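Local coordinates for protein aldehyde reductase YahK (Escherichia coli, PDB 1UUF) that reduces a wide range of aldehydes to their primary alcohols with NADPH as the strongly preferred electron donor, and binds two zinc ions per subunit, at residues Cys57-Ser62 with Phe360-Arg365; Gly81-Gly86 with Leu177-Thr182. All blocks are in the same frame, centred on the assembly; numbering follows the deposited sequence.

Contact 1 (Cys57-Ser62 with Phe360-Arg365); sequences CGVCHS and FVIDNR. With ZN (zinc ion), chain C.
Cys57 and Ile362 form an antiparallel hydrogen-bonded pair. Cys57 N donates to Ile362 O (3.2 Å), and Ile362 N returns a shorter bond to Cys57 O (2.8 Å). Past the non-hydrogen-bonded pair Gly58-Val361, Val59 N reaches Phe360 O at 2.9 Å, and a water then bridges Val59 O to Phe360 N.

The apolar part rests on Val59. Its CG2 is anti to the carbonyl carbon, a torsion that puts this methyl on the side of Phe360 and Ile362. There it lies 3.8 Å from Ile362 CD1, the two side chains crossing at about a right angle. The same methyl packs on Phe360 CB, while the phenyl ring leads away. On the other face of the sheet, Val361 CG2 approaches Gly58 CA at 4.1 Å.

Beyond the pairing, Cys60 turns its side chain from Phe360-Arg365 and binds the catalytic zinc through SG (2.4 Å). As N-cap of the following helix, the same sulfur accepts a nearly straight bond from Ser62 N, so that both the metal and this N-H grip it.

Strand 359-363 thus joins strand 49-58 to strand 336-339, with Tyr348 and Met351 of helix 344-352 packed against Val59.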
loop_
_atom_site.group_PDB
_atom_site.type_symbol
_atom_site.label_atom_id
_atom_site.label_comp_id
_atom_site.label_asym_id
_atom_site.label_seq_id
_atom_site.Cartn_x
_atom_site.Cartn_y
_atom_site.Cartn_z
ATOM N N CYS A 57 18.824 16.277 23.950
ATOM C CA CYS A 57 18.396 16.182 22.561
ATOM C C CYS A 57 18.901 14.879 21.960
ATOM O O CYS A 57 20.104 14.623 21.935
ATOM C CB CYS A 57 18.915 17.363 21.736
ATOM S SG CYS A 57 18.254 17.383 20.034
ATOM N N GLY A 58 17.972 14.054 21.488
ATOM C CA GLY A 58 18.344 12.792 20.879
ATOM C C GLY A 58 18.999 13.023 19.530
ATOM O O GLY A 58 18.735 14.028 18.869
ATOM N N VAL A 59 19.865 12.103 19.126
ATOM C CA VAL A 59 20.548 12.220 17.844
ATOM C C VAL A 59 19.863 11.283 16.853
ATOM O O VAL A 59 19.838 10.066 17.041
ATOM C CB VAL A 59 22.039 11.861 17.985
ATOM C CG1 VAL A 59 22.745 12.017 16.642
ATOM C CG2 VAL A 59 22.688 12.768 19.036
ATOM N N CYS A 60 19.300 11.872 15.801
ATOM C CA CYS A 60 18.566 11.126 14.779
ATOM C C CYS A 60 19.355 11.030 13.478
ATOM O O CYS A 60 20.173 11.898 13.174
ATOM C CB CYS A 60 17.223 11.815 14.509
ATOM S SG CYS A 60 16.205 11.026 13.238
ATOM N N HIS A 61 19.116 9.973 12.711
ATOM C CA HIS A 61 19.813 9.819 11.442
ATOM C C HIS A 61 19.496 10.988 10.512
ATOM O O HIS A 61 20.282 11.310 9.621
ATOM C CB HIS A 61 19.445 8.494 10.772
ATOM C CG HIS A 61 20.283 7.338 11.222
ATOM N ND1 HIS A 61 20.095 6.703 12.431
ATOM C CD2 HIS A 61 21.343 6.727 10.638
ATOM C CE1 HIS A 61 21.002 5.751 12.572
ATOM N NE2 HIS A 61 21.771 5.745 11.499
ATOM N N SER A 62 18.350 11.629 10.715
ATOM C CA SER A 62 18.002 12.765 9.874
ATOM C C SER A 62 18.950 13.930 10.127
ATOM O O SER A 62 19.175 14.756 9.238
ATOM C CB SER A 62 16.554 13.203 10.116
ATOM O OG SER A 62 15.650 12.255 9.570
ATOM N N PHE A 360 21.687 7.796 20.775
ATOM C CA PHE A 360 22.577 8.731 21.439
ATOM C C PHE A 360 21.726 9.915 21.872
ATOM O O PHE A 360 20.816 10.327 21.152
ATOM C CB PHE A 360 23.671 9.237 20.493
ATOM C CG PHE A 360 24.764 8.245 20.234
ATOM C CD1 PHE A 360 24.905 7.657 18.982
ATOM C CD2 PHE A 360 25.659 7.904 21.240
ATOM C CE1 PHE A 360 25.923 6.742 18.733
ATOM C CE2 PHE A 360 26.684 6.989 21.003
ATOM C CZ PHE A 360 26.816 6.405 19.747
ATOM N N VAL A 361 22.008 10.449 23.055
ATOM C CA VAL A 361 21.292 11.613 23.556
ATOM C C VAL A 361 22.310 12.601 24.099
ATOM O O VAL A 361 23.132 12.264 24.951
ATOM C CB VAL A 361 20.282 11.247 24.665
ATOM C CG1 VAL A 361 19.676 12.514 25.267
ATOM C CG2 VAL A 361 19.174 10.393 24.079
ATOM N N ILE A 362 22.255 13.822 23.582
ATOM C CA ILE A 362 23.163 14.882 23.995
ATOM C C ILE A 362 22.759 15.503 25.329
ATOM O O ILE A 362 21.584 15.784 25.570
ATOM C CB ILE A 362 23.197 16.010 22.940
ATOM C CG1 ILE A 362 23.678 15.452 21.602
ATOM C CG2 ILE A 362 24.089 17.150 23.418
ATOM C CD1 ILE A 362 23.273 16.304 20.416
ATOM N N ASP A 363 23.746 15.700 26.196
ATOM C CA ASP A 363 23.534 16.334 27.491
ATOM C C ASP A 363 23.793 17.797 27.144
ATOM O O ASP A 363 24.942 18.236 27.138
ATOM C CB ASP A 363 24.585 15.847 28.489
ATOM C CG ASP A 363 24.333 16.340 29.898
ATOM O OD1 ASP A 363 23.640 17.365 30.070
ATOM O OD2 ASP A 363 24.844 15.706 30.842
ATOM N N ASN A 364 22.735 18.542 26.836
ATOM C CA ASN A 364 22.890 19.935 26.431
ATOM C C ASN A 364 23.578 20.853 27.429
ATOM O O ASN A 364 24.062 21.922 27.057
ATOM C CB ASN A 364 21.534 20.513 26.026
ATOM C CG ASN A 364 20.983 19.851 24.782
ATOM O OD1 ASN A 364 20.774 18.637 24.759
ATOM N ND2 ASN A 364 20.756 20.640 23.733
ATOM N N ARG A 365 23.628 20.447 28.691
ATOM C CA ARG A 365 24.296 21.263 29.692
ATOM C C ARG A 365 25.780 21.373 29.335
ATOM O O ARG A 365 26.441 22.356 29.679
ATOM C CB ARG A 365 24.112 20.640 31.081
ATOM C CG ARG A 365 25.058 21.161 32.151
ATOM C CD ARG A 365 26.365 20.381 32.144
ATOM N NE ARG A 365 26.145 18.962 32.416
ATOM C CZ ARG A 365 27.096 18.034 32.378
ATOM N NH1 ARG A 365 26.800 16.769 32.643
ATOM N NH2 ARG A 365 28.341 18.370 32.070
HETATM ZN ZN ZN C . 14.242 12.355 13.275
HETATM O O HOH W 1 21.467 8.045 17.983
HETATM O O HOH W 2 13.497 12.183 11.115
#

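Contact 2 (Gly81-Gly86 with Leu177-Thr182). With ZN (zinc ion), chain C.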
loop_
_atom_site.group_PDB
_atom_site.type_symbol
_atom_site.label_atom_id
_atom_site.label_comp_id
_atom_site.label_asym_id
_atom_site.label_seq_id
_atom_site.Cartn_x
_atom_site.Cartn_y
_atom_site.Cartn_z
ATOM N N GLY A 81 18.991 18.410 15.237
ATOM C CA GLY A 81 18.390 18.062 16.509
ATOM C C GLY A 81 16.899 18.304 16.578
ATOM O O GLY A 81 16.450 19.444 16.504
ATOM N N HIS A 82 16.120 17.236 16.704
ATOM C CA HIS A 82 14.680 17.397 16.826
ATOM C C HIS A 82 13.994 16.334 17.681
ATOM O O HIS A 82 12.879 15.909 17.401
ATOM C CB HIS A 82 14.010 17.534 15.447
ATOM C CG HIS A 82 14.256 16.395 14.507
ATOM N ND1 HIS A 82 14.127 16.536 13.140
ATOM C CD2 HIS A 82 14.574 15.098 14.725
ATOM C CE1 HIS A 82 14.357 15.372 12.558
ATOM N NE2 HIS A 82 14.631 14.486 13.496
ATOM N N GLU A 83 14.700 15.914 18.727
ATOM C CA GLU A 83 14.209 14.957 19.715
ATOM C C GLU A 83 14.579 15.704 20.992
ATOM O O GLU A 83 15.458 15.301 21.753
ATOM C CB GLU A 83 14.950 13.619 19.610
ATOM C CG GLU A 83 14.716 12.902 18.281
ATOM C CD GLU A 83 15.175 11.453 18.293
ATOM O OE1 GLU A 83 16.182 11.149 18.966
ATOM O OE2 GLU A 83 14.535 10.620 17.614
ATOM N N ILE A 84 13.883 16.820 21.185
ATOM C CA ILE A 84 14.109 17.761 22.279
ATOM C C ILE A 84 13.229 17.667 23.523
ATOM O O ILE A 84 12.008 17.578 23.425
ATOM C CB ILE A 84 13.961 19.207 21.733
ATOM C CG1 ILE A 84 14.931 19.422 20.569
ATOM C CG2 ILE A 84 14.214 20.233 22.835
ATOM C CD1 ILE A 84 14.587 20.630 19.705
ATOM N N VAL A 85 13.864 17.714 24.693
ATOM C CA VAL A 85 13.141 17.726 25.960
ATOM C C VAL A 85 13.805 18.766 26.849
ATOM O O VAL A 85 15.020 18.954 26.799
ATOM C CB VAL A 85 13.146 16.354 26.676
ATOM C CG1 VAL A 85 12.415 15.333 25.829
ATOM C CG2 VAL A 85 14.570 15.912 26.974
ATOM N N GLY A 86 13.006 19.460 27.646
ATOM C CA GLY A 86 13.563 20.477 28.518
ATOM C C GLY A 86 12.529 21.031 29.472
ATOM O O GLY A 86 11.502 20.401 29.714
ATOM N N LEU A 177 10.401 11.737 20.918
ATOM C CA LEU A 177 9.935 12.852 20.095
ATOM C C LEU A 177 10.056 12.674 18.580
ATOM O O LEU A 177 9.453 13.430 17.813
ATOM C CB LEU A 177 10.614 14.146 20.549
ATOM C CG LEU A 177 10.009 14.779 21.817
ATOM C CD1 LEU A 177 8.555 15.168 21.555
ATOM C CD2 LEU A 177 10.090 13.812 22.991
ATOM N N CYS A 178 10.848 11.700 18.141
ATOM C CA CYS A 178 10.943 11.411 16.711
ATOM C C CYS A 178 10.947 9.906 16.497
ATOM O O CYS A 178 10.006 9.360 15.925
ATOM C CB CYS A 178 12.186 12.010 16.055
ATOM S SG CYS A 178 12.179 11.628 14.257
ATOM N N ALA A 179 11.997 9.233 16.961
ATOM C CA ALA A 179 12.077 7.787 16.800
ATOM C C ALA A 179 10.818 7.137 17.359
ATOM O O ALA A 179 10.255 6.223 16.756
ATOM C CB ALA A 179 13.307 7.243 17.512
ATOM N N GLY A 180 10.370 7.621 18.513
ATOM C CA GLY A 180 9.180 7.054 19.120
ATOM C C GLY A 180 7.919 7.249 18.296
ATOM O O GLY A 180 7.268 6.281 17.899
ATOM N N ILE A 181 7.564 8.498 18.020
ATOM C CA ILE A 181 6.344 8.749 17.263
ATOM C C ILE A 181 6.392 8.165 15.850
ATOM O O ILE A 181 5.369 7.731 15.322
ATOM C CB ILE A 181 6.019 10.265 17.216
ATOM C CG1 ILE A 181 4.688 10.496 16.496
ATOM C CG2 ILE A 181 7.142 11.021 16.537
ATOM C CD1 ILE A 181 3.491 9.829 17.160
ATOM N N THR A 182 7.576 8.132 15.243
ATOM C CA THR A 182 7.709 7.587 13.894
ATOM C C THR A 182 7.244 6.134 13.832
ATOM O O THR A 182 6.724 5.685 12.807
ATOM C CB THR A 182 9.166 7.697 13.401
ATOM O OG1 THR A 182 9.481 9.082 13.222
ATOM C CG2 THR A 182 9.361 6.965 12.077
HETATM ZN ZN ZN C . 14.242 12.355 13.275
HETATM O O HOH W 2 13.497 12.183 11.115
#
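His82 and Cys178 meet at the catalytic zinc of the medium-chain, zinc-containing alcohol dehydrogenase fold, one from the GroES-like domain and the other from helix 176-189. His82 NE2 binds the metal at 2.2 Å and Cys178 SG at 2.4 Å, the sulfur standing oblique to the imidazole ring. With SG anti to the backbone N (chi1 -178°), the Cys178 side chain, which already leaves the helix toward His82 and Glu83, brings its sulfur to the metal.

Packing is tightest around Glu83. Its side chain, extended beyond CG, runs alongside Cys178 with CG 3.5 Å from Cys178 CB, and OE2 comes within 3.1 Å of that same CB. OE2 also accepts from Ala179 N at 3.0 Å, nearly along the carboxylate C-O axis, while OE1 forms a salt bridge with Arg359. An alanine in place of Glu83 would probably leave Ala179 N and the Arg359 charge without their mate and open a gap beside Cys178.

Toward Val85 the contact is looser, though still buried: Leu177 CB rests on Glu83 CA, and farther along Leu177 CG passes Ile84 O and its CD2 meets Val85 CG1 at 4.0 Å. At the zinc, the fourth ligand is a water, which marks the position where a substrate oxygen is expected to bind in this family. Within the helix, Cys178 O accepts from both Thr182 N and Thr182 OG1, each at 2.8 Å.

In the fold
Contacts 1 and 2, with centres 9 Å apart, converge on the catalytic zinc: Cys60 of contact 1 joins the two protein ligands of contact 2, and one water completes the site. That water also hydrogen-bonds Ser62 OG (2.7 Å), tying the start of helix 61-68 to the metal. Strands 49-58 and 84-91 are neighbours in one sheet, and Gly58 N lies 2.8 Å from Glu83 O, a probable hydrogen bond. Nearby, Cys57 SG packs on Gly81 CA at 3.6 Å. Cys60, just past strand 49-58, and His82, just before strand 84-91, thus reach the zinc from neighbouring strands, while Cys178 comes from helix 176-189.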